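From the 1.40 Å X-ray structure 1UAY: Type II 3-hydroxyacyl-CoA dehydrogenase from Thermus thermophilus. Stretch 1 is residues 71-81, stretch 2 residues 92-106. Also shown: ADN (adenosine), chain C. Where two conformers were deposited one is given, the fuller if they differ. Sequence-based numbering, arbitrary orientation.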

# COMPACT_ATOMS: atom_id res chain seq x y z
N VAL A 71 -1.07 -21.57 -12.64
CA VAL A 71 -0.04 -20.89 -11.86
C VAL A 71 1.01 -20.31 -12.80
O VAL A 71 1.71 -21.05 -13.49
N SER A 72 1.11 -18.98 -12.83
CA SER A 72 2.11 -18.31 -13.66
C SER A 72 3.35 -18.08 -12.81
O SER A 72 3.36 -17.21 -11.94
N ALA A 73 4.39 -18.87 -13.07
CA ALA A 73 5.62 -18.74 -12.31
C ALA A 73 6.83 -18.58 -13.22
O ALA A 73 7.97 -18.65 -12.77
N ALA A 74 6.58 -18.37 -14.51
CA ALA A 74 7.66 -18.18 -15.46
C ALA A 74 8.11 -16.74 -15.37
O ALA A 74 7.29 -15.82 -15.27
N GLY A 75 9.41 -16.52 -15.41
CA GLY A 75 9.92 -15.17 -15.34
C GLY A 75 11.41 -15.08 -15.51
O GLY A 75 12.11 -16.10 -15.54
N VAL A 76 11.90 -13.86 -15.63
CA VAL A 76 13.32 -13.60 -15.79
C VAL A 76 13.70 -12.45 -14.88
O VAL A 76 12.85 -11.67 -14.45
N GLY A 77 14.99 -12.35 -14.58
CA GLY A 77 15.45 -11.28 -13.73
C GLY A 77 16.43 -10.40 -14.47
O GLY A 77 16.86 -10.73 -15.58
N LEU A 78 16.78 -9.28 -13.86
CA LEU A 78 17.75 -8.37 -14.45
C LEU A 78 18.28 -7.43 -13.39
O LEU A 78 17.53 -6.92 -12.56
N ALA A 79 19.59 -7.24 -13.40
CA ALA A 79 20.26 -6.33 -12.48
C ALA A 79 20.97 -5.35 -13.41
O ALA A 79 22.00 -5.68 -14.00
N GLU A 80 20.40 -4.16 -13.57
CA GLU A 80 20.98 -3.16 -14.46
C GLU A 80 20.61 -1.76 -13.98
O GLU A 80 19.44 -1.46 -13.76
N LYS A 81 21.61 -0.91 -13.82
CA LYS A 81 21.37 0.44 -13.36
C LYS A 81 20.81 1.34 -14.45
O LYS A 81 21.01 1.10 -15.65
N GLU A 92 16.16 -2.37 -24.83
CA GLU A 92 15.79 -3.74 -25.15
C GLU A 92 15.76 -4.64 -23.92
O GLU A 92 14.87 -5.48 -23.80
N SER A 93 16.72 -4.48 -23.02
CA SER A 93 16.73 -5.32 -21.82
C SER A 93 15.49 -5.03 -20.98
O SER A 93 14.90 -5.94 -20.40
N PHE A 94 15.09 -3.76 -20.93
CA PHE A 94 13.90 -3.37 -20.18
C PHE A 94 12.68 -4.01 -20.84
O PHE A 94 11.83 -4.60 -20.17
N ARG A 95 12.59 -3.89 -22.16
CA ARG A 95 11.47 -4.46 -22.90
C ARG A 95 11.35 -5.97 -22.70
O ARG A 95 10.25 -6.49 -22.52
N ARG A 96 12.48 -6.67 -22.71
CA ARG A 96 12.48 -8.12 -22.54
C ARG A 96 11.91 -8.54 -21.19
O ARG A 96 11.10 -9.47 -21.11
N VAL A 97 12.32 -7.85 -20.13
CA VAL A 97 11.82 -8.17 -18.80
C VAL A 97 10.30 -7.96 -18.75
O VAL A 97 9.58 -8.78 -18.18
N LEU A 98 9.82 -6.87 -19.34
CA LEU A 98 8.39 -6.59 -19.35
C LEU A 98 7.66 -7.65 -20.16
O LEU A 98 6.59 -8.13 -19.77
N GLU A 99 8.23 -8.02 -21.30
CA GLU A 99 7.61 -9.01 -22.18
C GLU A 99 7.40 -10.36 -21.47
O GLU A 99 6.32 -10.92 -21.49
N VAL A 100 8.44 -10.88 -20.84
CA VAL A 100 8.31 -12.17 -20.17
C VAL A 100 7.50 -12.14 -18.87
O VAL A 100 6.55 -12.91 -18.71
N ASN A 101 7.86 -11.24 -17.96
CA ASN A 101 7.21 -11.16 -16.66
C ASN A 101 5.80 -10.60 -16.64
O ASN A 101 4.94 -11.08 -15.90
N LEU A 102 5.55 -9.56 -17.43
CA LEU A 102 4.24 -8.93 -17.43
C LEU A 102 3.36 -9.39 -18.57
O LEU A 102 2.27 -9.91 -18.34
N LEU A 103 3.82 -9.21 -19.81
CA LEU A 103 3.01 -9.63 -20.95
C LEU A 103 2.79 -11.14 -20.91
O LEU A 103 1.70 -11.62 -21.21
N GLY A 104 3.82 -11.90 -20.53
CA GLY A 104 3.68 -13.34 -20.45
C GLY A 104 2.60 -13.73 -19.46
O GLY A 104 1.79 -14.62 -19.72
N THR A 105 2.58 -13.07 -18.30
CA THR A 105 1.58 -13.35 -17.28
C THR A 105 0.18 -12.99 -17.79
O THR A 105 -0.78 -13.73 -17.56
N PHE A 106 0.07 -11.86 -18.49
CA PHE A 106 -1.22 -11.44 -19.03
C PHE A 106 -1.67 -12.42 -20.11
O PHE A 106 -2.85 -12.75 -20.22

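The contact is organised around one buried helical side chain, Asn101, whose amide grips both backbone polar groups of Val76. Val76 N donates to Asn101 OD1 (2.8 Å, 159°) and Asn101 ND2 donates in return to Val76 O (2.9 Å, 166°), so a loop residue obtains the paired bonding that a neighbouring strand would otherwise offer. The CA-to-CB bond of Asn101 points sideways, but chi1 m and a chi2 of -10° bring the amide nearer to the loop. The backbone comes close here: Gly75 CA lies 3.1 Å from Asn101 OD1, and a CB at Gly75 would sit a tight 3.0 Å from that same oxygen.

Apolar packing continues from this clamp toward the start of the helix segment. Val76, in the m rotamer, places CG1 4.0 Å from Val100 CG1 and CG2 4.1 Å from Val97 CA. Val97 and Val100 are both t; Val97 CG2 also meets Leu78 CB at 3.8 Å. Leu78 (t, p) points toward the helix and rests CD2 3.9 Å from Ser93 CB. Beyond it, the extended Glu80 (t, t) reaches Ser93, a p rotamer, with Glu80 OE1 2.8 Å from Ser93 OG.

At the other end, Ser72 and Thr105 communicate largely through water. One water accepts from Ser72 OG (2.6 Å) and donates to Thr105 O (2.9 Å). Another donates to Ala74 O (2.8 Å), and within reach of its protons also lie Val100 O (2.9 Å) and Thr105 OG1 (3.1 Å). Thr105, chi1 m, donates from OG1 to Asn101 O (2.9 Å), where the helix widens into a pi-type turn.

Adenosine lies against this junction: its O5' donates to Ala73 O (2.8 Å), while Val76 CG1 and Val100 CG1 each approach its N7 to 3.8 Å.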

# COMPACT_ATOMS: atom_id res chain seq x y z
CB VAL A 71 0.67 -21.88 -10.90
CG1 VAL A 71 1.70 -21.14 -10.06
CG2 VAL A 71 -0.36 -22.56 -10.01
CB SER A 72 1.60 -16.96 -14.18
OG SER A 72 1.01 -17.10 -15.46
CB ALA A 73 5.81 -19.95 -11.40
CB ALA A 74 7.18 -18.48 -16.88
CB VAL A 76 13.69 -13.24 -17.24
CG1 VAL A 76 13.37 -14.40 -18.17
CG2 VAL A 76 12.95 -11.98 -17.68
CB LEU A 78 17.11 -7.54 -15.57
CG LEU A 78 18.05 -6.52 -16.23
CD1 LEU A 78 19.14 -7.25 -17.00
CD2 LEU A 78 17.26 -5.61 -17.15
CB ALA A 79 21.27 -7.08 -11.62
CB GLU A 80 20.47 -3.37 -15.89
CG GLU A 80 21.16 -2.48 -16.93
CD GLU A 80 20.72 -2.76 -18.36
OE1 GLU A 80 20.03 -3.78 -18.59
OE2 GLU A 80 21.07 -1.97 -19.26
CB LYS A 81 22.67 1.05 -12.83
CG LYS A 81 23.16 0.41 -11.53
CD LYS A 81 24.44 1.05 -11.04
CE LYS A 81 24.90 0.41 -9.74
NZ LYS A 81 26.15 1.03 -9.23
CB GLU A 92 16.72 -4.32 -26.21
CG GLU A 92 16.36 -5.73 -26.64
CD GLU A 92 14.87 -5.91 -26.91
OE1 GLU A 92 14.32 -5.15 -27.75
OE2 GLU A 92 14.26 -6.80 -26.29
CB SER A 93 18.00 -5.07 -20.99
OG SER A 93 18.13 -3.71 -20.64
CB PHE A 94 13.74 -1.84 -20.20
CG PHE A 94 12.55 -1.34 -19.42
CD1 PHE A 94 12.62 -1.16 -18.04
CD2 PHE A 94 11.36 -1.04 -20.07
CE1 PHE A 94 11.52 -0.69 -17.32
CE2 PHE A 94 10.26 -0.58 -19.36
CZ PHE A 94 10.34 -0.40 -17.99
CB ARG A 95 11.58 -4.14 -24.39
CG ARG A 95 10.42 -4.68 -25.22
CD ARG A 95 10.54 -4.34 -26.70
NE ARG A 95 10.33 -2.93 -26.97
CZ ARG A 95 11.28 -2.09 -27.37
NH1 ARG A 95 12.52 -2.52 -27.54
NH2 ARG A 95 10.99 -0.81 -27.60
CB ARG A 96 13.90 -8.68 -22.68
CG ARG A 96 14.00 -10.18 -22.47
CD ARG A 96 13.12 -10.95 -23.44
NE ARG A 96 13.19 -12.40 -23.24
CZ ARG A 96 12.51 -13.29 -23.95
NH1 ARG A 96 11.70 -12.89 -24.92
NH2 ARG A 96 12.64 -14.58 -23.70
CB VAL A 97 12.52 -7.32 -17.72
CG1 VAL A 97 11.92 -7.62 -16.36
CG2 VAL A 97 14.00 -7.63 -17.71
CB LEU A 98 8.09 -5.22 -19.97
CG LEU A 98 8.40 -3.94 -19.21
CD1 LEU A 98 7.76 -2.77 -19.95
CD2 LEU A 98 7.87 -4.01 -17.79
CB GLU A 99 8.48 -9.20 -23.44
CG GLU A 99 8.34 -8.12 -24.47
CD GLU A 99 6.96 -8.16 -25.11
OE1 GLU A 99 6.62 -9.18 -25.71
OE2 GLU A 99 6.26 -7.15 -25.05
CB VAL A 100 9.71 -12.76 -19.84
CG1 VAL A 100 9.55 -14.11 -19.16
CG2 VAL A 100 10.53 -12.90 -21.11
CB ASN A 101 8.07 -10.35 -15.69
CG ASN A 101 9.41 -10.98 -15.43
OD1 ASN A 101 9.66 -12.13 -15.82
ND2 ASN A 101 10.29 -10.25 -14.75
CB LEU A 102 4.40 -7.41 -17.43
CG LEU A 102 3.13 -6.54 -17.39
CD1 LEU A 102 2.19 -7.01 -16.29
CD2 LEU A 102 3.55 -5.09 -17.16
CB LEU A 103 3.67 -9.20 -22.26
CG LEU A 103 2.87 -9.58 -23.51
CD1 LEU A 103 2.96 -8.47 -24.56
CD2 LEU A 103 3.40 -10.90 -24.05
CB THR A 105 1.89 -12.59 -15.98
OG1 THR A 105 3.06 -13.17 -15.38
CG2 THR A 105 0.74 -12.65 -15.01
CB PHE A 106 -1.13 -10.04 -19.63
CG PHE A 106 -2.43 -9.55 -20.21
CD1 PHE A 106 -3.47 -9.18 -19.37
CD2 PHE A 106 -2.62 -9.49 -21.58
CE1 PHE A 106 -4.69 -8.75 -19.89
CE2 PHE A 106 -3.84 -9.06 -22.11
CZ PHE A 106 -4.87 -8.70 -21.26
O5' ADN C . 10.68 -18.82 -13.45
C5' ADN C . 11.80 -19.62 -13.83
C4' ADN C . 11.26 -20.66 -14.84
O4' ADN C . 10.86 -19.70 -15.87
C3' ADN C . 12.50 -21.32 -15.45
O3' ADN C . 12.25 -22.74 -15.32
C2' ADN C . 12.58 -20.90 -16.93
O2' ADN C . 13.01 -21.89 -17.86
C1' ADN C . 11.19 -20.29 -17.11
N9 ADN C . 11.01 -19.31 -18.20
C8 ADN C . 11.75 -18.12 -18.39
N7 ADN C . 11.39 -17.40 -19.42
C5 ADN C . 10.33 -18.14 -19.96
C6 ADN C . 9.45 -17.94 -21.11
N6 ADN C . 9.54 -16.87 -21.92
N1 ADN C . 8.47 -18.90 -21.37
C2 ADN C . 8.34 -20.01 -20.56
N3 ADN C . 9.11 -20.30 -19.46
C4 ADN C . 10.08 -19.32 -19.22
O HOH W 1 -1.24 -15.73 -15.57
O HOH W 2 3.26 -14.04 -12.89
O HOH W 3 5.24 -14.74 -16.91